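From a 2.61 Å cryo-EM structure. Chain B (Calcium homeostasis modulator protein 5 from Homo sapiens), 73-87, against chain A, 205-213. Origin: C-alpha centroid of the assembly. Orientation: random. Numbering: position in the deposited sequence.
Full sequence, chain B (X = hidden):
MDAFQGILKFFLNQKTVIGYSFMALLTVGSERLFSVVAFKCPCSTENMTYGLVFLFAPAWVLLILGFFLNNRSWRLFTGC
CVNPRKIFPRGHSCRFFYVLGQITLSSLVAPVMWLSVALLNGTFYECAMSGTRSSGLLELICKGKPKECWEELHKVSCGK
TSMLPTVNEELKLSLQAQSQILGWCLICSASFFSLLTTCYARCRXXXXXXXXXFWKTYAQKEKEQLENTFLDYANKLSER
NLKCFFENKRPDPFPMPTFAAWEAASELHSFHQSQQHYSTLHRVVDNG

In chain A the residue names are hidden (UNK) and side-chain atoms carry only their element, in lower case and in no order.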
# COMPACT_ATOMS: atom_id res chain seq x y z
N SER B 73 -30.20 -40.69 13.05
CA SER B 73 -31.62 -40.92 12.84
C SER B 73 -31.89 -41.63 11.53
O SER B 73 -32.91 -42.32 11.41
CB SER B 73 -32.39 -39.61 12.88
OG SER B 73 -31.96 -38.74 11.85
N TRP B 74 -31.01 -41.49 10.55
CA TRP B 74 -31.15 -42.20 9.29
C TRP B 74 -30.56 -43.60 9.34
O TRP B 74 -31.02 -44.48 8.61
CB TRP B 74 -30.49 -41.41 8.15
CG TRP B 74 -31.09 -40.06 7.96
CD1 TRP B 74 -30.45 -38.87 8.10
CD2 TRP B 74 -32.43 -39.75 7.58
NE1 TRP B 74 -31.31 -37.83 7.84
CE2 TRP B 74 -32.54 -38.35 7.52
CE3 TRP B 74 -33.56 -40.52 7.29
CZ2 TRP B 74 -33.72 -37.71 7.18
CZ3 TRP B 74 -34.73 -39.88 6.96
CH2 TRP B 74 -34.80 -38.49 6.91
N ARG B 75 -29.55 -43.83 10.17
CA ARG B 75 -29.05 -45.18 10.39
C ARG B 75 -30.06 -46.06 11.09
O ARG B 75 -30.05 -47.27 10.89
CB ARG B 75 -27.76 -45.16 11.20
CG ARG B 75 -26.61 -44.53 10.48
CD ARG B 75 -25.33 -44.66 11.26
NE ARG B 75 -25.28 -43.79 12.42
CZ ARG B 75 -24.35 -43.86 13.36
NH1 ARG B 75 -23.39 -44.77 13.26
NH2 ARG B 75 -24.36 -43.02 14.39
N LEU B 76 -30.92 -45.48 11.91
CA LEU B 76 -31.90 -46.25 12.66
C LEU B 76 -33.10 -46.66 11.81
O LEU B 76 -33.62 -47.76 12.00
CB LEU B 76 -32.38 -45.44 13.86
CG LEU B 76 -33.30 -46.12 14.88
CD1 LEU B 76 -32.54 -47.17 15.64
CD2 LEU B 76 -33.88 -45.10 15.82
N PHE B 77 -33.54 -45.81 10.88
CA PHE B 77 -34.82 -46.01 10.23
C PHE B 77 -34.75 -46.51 8.79
O PHE B 77 -35.78 -46.95 8.28
CB PHE B 77 -35.62 -44.70 10.24
CG PHE B 77 -36.26 -44.40 11.57
CD1 PHE B 77 -37.15 -45.29 12.13
CD2 PHE B 77 -35.96 -43.24 12.25
CE1 PHE B 77 -37.73 -45.02 13.35
CE2 PHE B 77 -36.54 -42.96 13.46
CZ PHE B 77 -37.43 -43.86 14.02
N THR B 78 -33.59 -46.45 8.14
CA THR B 78 -33.49 -46.83 6.73
C THR B 78 -33.67 -48.33 6.57
O THR B 78 -32.91 -49.12 7.13
CB THR B 78 -32.15 -46.40 6.16
OG1 THR B 78 -31.98 -44.99 6.37
CG2 THR B 78 -32.10 -46.68 4.69
N GLY B 79 -34.69 -48.72 5.80
CA GLY B 79 -34.98 -50.13 5.63
C GLY B 79 -35.72 -50.76 6.78
O GLY B 79 -35.56 -51.95 7.02
N CYS B 80 -36.54 -49.98 7.48
CA CYS B 80 -37.21 -50.46 8.68
C CYS B 80 -38.29 -51.49 8.36
O CYS B 80 -38.39 -52.51 9.05
CB CYS B 80 -37.82 -49.28 9.44
SG CYS B 80 -39.01 -49.71 10.71
N CYS B 81 -39.08 -51.26 7.33
CA CYS B 81 -40.23 -52.10 7.03
C CYS B 81 -39.87 -53.41 6.34
O CYS B 81 -40.77 -54.21 6.06
CB CYS B 81 -41.24 -51.33 6.17
SG CYS B 81 -41.88 -49.84 6.95
N VAL B 82 -38.59 -53.66 6.05
CA VAL B 82 -38.18 -54.97 5.54
C VAL B 82 -38.31 -56.01 6.64
O VAL B 82 -38.92 -57.07 6.46
CB VAL B 82 -36.75 -54.90 4.99
CG1 VAL B 82 -36.19 -56.29 4.76
CG2 VAL B 82 -36.72 -54.10 3.70
N ASN B 83 -37.74 -55.72 7.81
CA ASN B 83 -37.90 -56.54 9.00
C ASN B 83 -37.80 -55.64 10.22
O ASN B 83 -36.70 -55.20 10.57
CB ASN B 83 -36.86 -57.65 9.05
CG ASN B 83 -37.19 -58.71 10.08
OD1 ASN B 83 -38.34 -59.13 10.20
ND2 ASN B 83 -36.19 -59.15 10.83
N PRO B 84 -38.91 -55.34 10.89
CA PRO B 84 -38.86 -54.42 12.04
C PRO B 84 -38.22 -55.01 13.28
O PRO B 84 -37.87 -54.26 14.19
CB PRO B 84 -40.33 -54.08 12.30
CG PRO B 84 -41.05 -54.50 11.06
CD PRO B 84 -40.30 -55.67 10.53
N ARG B 85 -38.02 -56.33 13.34
CA ARG B 85 -37.43 -56.96 14.51
C ARG B 85 -35.93 -56.73 14.64
O ARG B 85 -35.35 -57.12 15.65
CB ARG B 85 -37.72 -58.46 14.50
CG ARG B 85 -39.20 -58.79 14.43
CD ARG B 85 -39.95 -58.27 15.65
NE ARG B 85 -40.81 -57.13 15.34
CZ ARG B 85 -41.63 -56.55 16.22
NH1 ARG B 85 -41.70 -57.00 17.46
NH2 ARG B 85 -42.38 -55.52 15.85
N LYS B 86 -35.29 -56.13 13.64
CA LYS B 86 -33.89 -55.74 13.79
C LYS B 86 -33.74 -54.38 14.46
O LYS B 86 -32.61 -53.96 14.73
CB LYS B 86 -33.20 -55.72 12.43
CG LYS B 86 -33.54 -54.53 11.56
CD LYS B 86 -33.00 -54.71 10.15
CE LYS B 86 -33.87 -53.99 9.14
NZ LYS B 86 -33.33 -54.13 7.77
N ILE B 87 -34.85 -53.70 14.74
CA ILE B 87 -34.83 -52.42 15.44
C ILE B 87 -35.48 -52.64 16.80
O ILE B 87 -35.21 -51.92 17.76
CB ILE B 87 -35.54 -51.33 14.61
CG1 ILE B 87 -34.97 -51.32 13.19
CG2 ILE B 87 -35.31 -49.96 15.18
CD1 ILE B 87 -35.71 -50.42 12.25
N UNK A 205 -37.51 -48.45 2.17
CA UNK A 205 -36.43 -48.80 1.27
C UNK A 205 -36.17 -50.30 1.29
O UNK A 205 -36.47 -50.99 2.27
o UNK A 205 -34.03 -48.62 1.06
c UNK A 205 -35.17 -48.04 1.64
N UNK A 206 -35.61 -50.81 0.19
CA UNK A 206 -35.35 -52.23 0.07
C UNK A 206 -34.04 -52.66 0.71
O UNK A 206 -33.88 -53.84 1.03
n UNK A 206 -40.12 -53.52 -1.64
c UNK A 206 -36.68 -52.54 -2.08
c UNK A 206 -38.85 -53.74 -2.38
c UNK A 206 -35.34 -52.64 -1.40
c UNK A 206 -37.64 -53.55 -1.48
N UNK A 207 -33.12 -51.73 0.91
CA UNK A 207 -31.81 -52.03 1.48
C UNK A 207 -31.67 -51.26 2.78
O UNK A 207 -32.39 -50.30 3.05
c UNK A 207 -30.68 -50.21 0.19
c UNK A 207 -30.82 -52.46 -0.77
c UNK A 207 -30.67 -51.67 0.50
N UNK A 208 -30.73 -51.70 3.61
CA UNK A 208 -30.46 -51.06 4.88
C UNK A 208 -29.50 -49.90 4.67
O UNK A 208 -29.22 -49.50 3.54
o UNK A 208 -31.01 -52.79 6.46
c UNK A 208 -29.94 -52.07 5.89
N UNK A 209 -28.98 -49.33 5.76
CA UNK A 209 -28.20 -48.11 5.66
C UNK A 209 -26.84 -48.34 5.03
O UNK A 209 -26.33 -47.47 4.32
c UNK A 209 -25.55 -43.99 6.92
c UNK A 209 -26.85 -43.91 6.48
c UNK A 209 -25.03 -45.18 7.39
c UNK A 209 -28.03 -47.47 7.04
c UNK A 209 -27.65 -45.04 6.53
o UNK A 209 -24.75 -42.86 6.88
c UNK A 209 -27.16 -46.24 7.02
c UNK A 209 -25.84 -46.29 7.45
N UNK A 210 -26.23 -49.50 5.28
CA UNK A 210 -24.86 -49.72 4.83
C UNK A 210 -24.81 -50.06 3.35
O UNK A 210 -23.90 -49.63 2.64
c UNK A 210 -22.33 -51.86 6.86
c UNK A 210 -22.75 -50.71 5.99
c UNK A 210 -22.48 -49.40 6.68
c UNK A 210 -24.23 -50.83 5.66
N UNK A 211 -25.79 -50.82 2.85
CA UNK A 211 -25.84 -51.14 1.44
C UNK A 211 -26.27 -49.94 0.60
O UNK A 211 -25.87 -49.82 -0.56
c UNK A 211 -27.40 -54.25 -0.23
c UNK A 211 -26.52 -53.05 -0.07
o UNK A 211 -28.19 -54.57 0.65
n UNK A 211 -27.26 -54.94 -1.35
c UNK A 211 -26.78 -52.31 1.20
N UNK A 212 -27.06 -49.04 1.17
CA UNK A 212 -27.43 -47.82 0.48
C UNK A 212 -26.27 -46.84 0.39
O UNK A 212 -26.24 -46.02 -0.53
c UNK A 212 -30.14 -45.23 1.49
c UNK A 212 -29.34 -46.01 0.49
c UNK A 212 -28.62 -47.16 1.19
c UNK A 212 -30.22 -46.53 -0.61
N UNK A 213 -25.31 -46.93 1.29
CA UNK A 213 -24.14 -46.07 1.23
C UNK A 213 -23.15 -46.54 0.17
O UNK A 213 -22.42 -45.72 -0.39
o UNK A 213 -22.43 -45.06 2.60
c UNK A 213 -23.46 -46.02 2.59

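Position 205 of chain A has two side-chain atoms, one carbon and then one oxygen. The backbone O of position 205 faces chain B, 3.8 Å from Gly B79 CA and 3.4 Å from Val B82 CG2. A single carbon bearing an oxygen makes it serine. The side chain turns back on its own loop: Ser A205 OG donates a hydrogen bond to the backbone O of position 207, at 3.1 Å.

Position 206 carries four carbons in a row ending in a nitrogen. Its CA-to-CB bond points away from chain B. The contact is made by the backbone, with the backbone O of position 206 3.9 Å from Val B82 CG2. The unbranched chain is lysine.

Position 207 has three side-chain carbons, one carrying the other two. Its CA-to-CB bond also points away. The backbone O of position 207 is 3.7 Å from Gly B79 CA and 4.0 Å from Thr B78 CG2. Branching at the first carbon, with no other element, identifies valine.

Position 208 again has one carbon and then one oxygen. The side-chain oxygen of position 208 lies 3.0 Å from Lys B86 NZ. The backbone passes close to chain B, with the CA of position 208 4.7 Å from Gly B79 CA and 3.9 Å from Thr B78 O. The residue is serine.

Position 209 shows one carbon, then a ring of six carbons bearing one oxygen. Its CA-to-CB bond points toward chain B. Arg B75 CG sits over one ring face, 3.6 Å from the centroid of the position 209 ring and 14° off the normal, a CH-pi contact. Thr B78 OG1 approaches the ring edge. This is tyrosine. Thr B78 OG1 is 4.3 Å from Tyr A209 CD1.

Position 210 has four carbons, forked at the second. It makes no contact with this stretch of chain B. It is leucine.

Position 211 has three carbons, the third carrying one oxygen and one nitrogen. It too makes no contact with this stretch. This terminal amide on a three-carbon chain fits glutamine.

Position 212 has four carbons forked at the second, and one of its branch ends lies near the methyl of Thr B78. It is leucine. Leu A212 CD2 is 4.0 Å from Thr B78 CG2, an apolar contact.

Position 213 has one carbon and one oxygen and makes no contact with this stretch of chain B. It is serine.

The contact rests on close packing around the turn from Phe B77 to Cys B80. Gly B79 lets the chain A backbone come near. A CB on Gly B79 would fall 2.7 Å from Val A207 O, a clash, and the backbone angles there call for glycine in any case. The CA-to-CB bond of Thr B78 points toward chain A, while Thr B78 OG1 is held by a very short hydrogen bond to Trp B74 O, 2.5 Å. Of these nine residues, Tyr A209 has the largest area covered. Lys B86 NZ makes a weak hydrogen bond to Gly B79 O, at 3.2 Å, and lies close to Ser A208.

Chain A, residues 205-213: SKVSYLQLS
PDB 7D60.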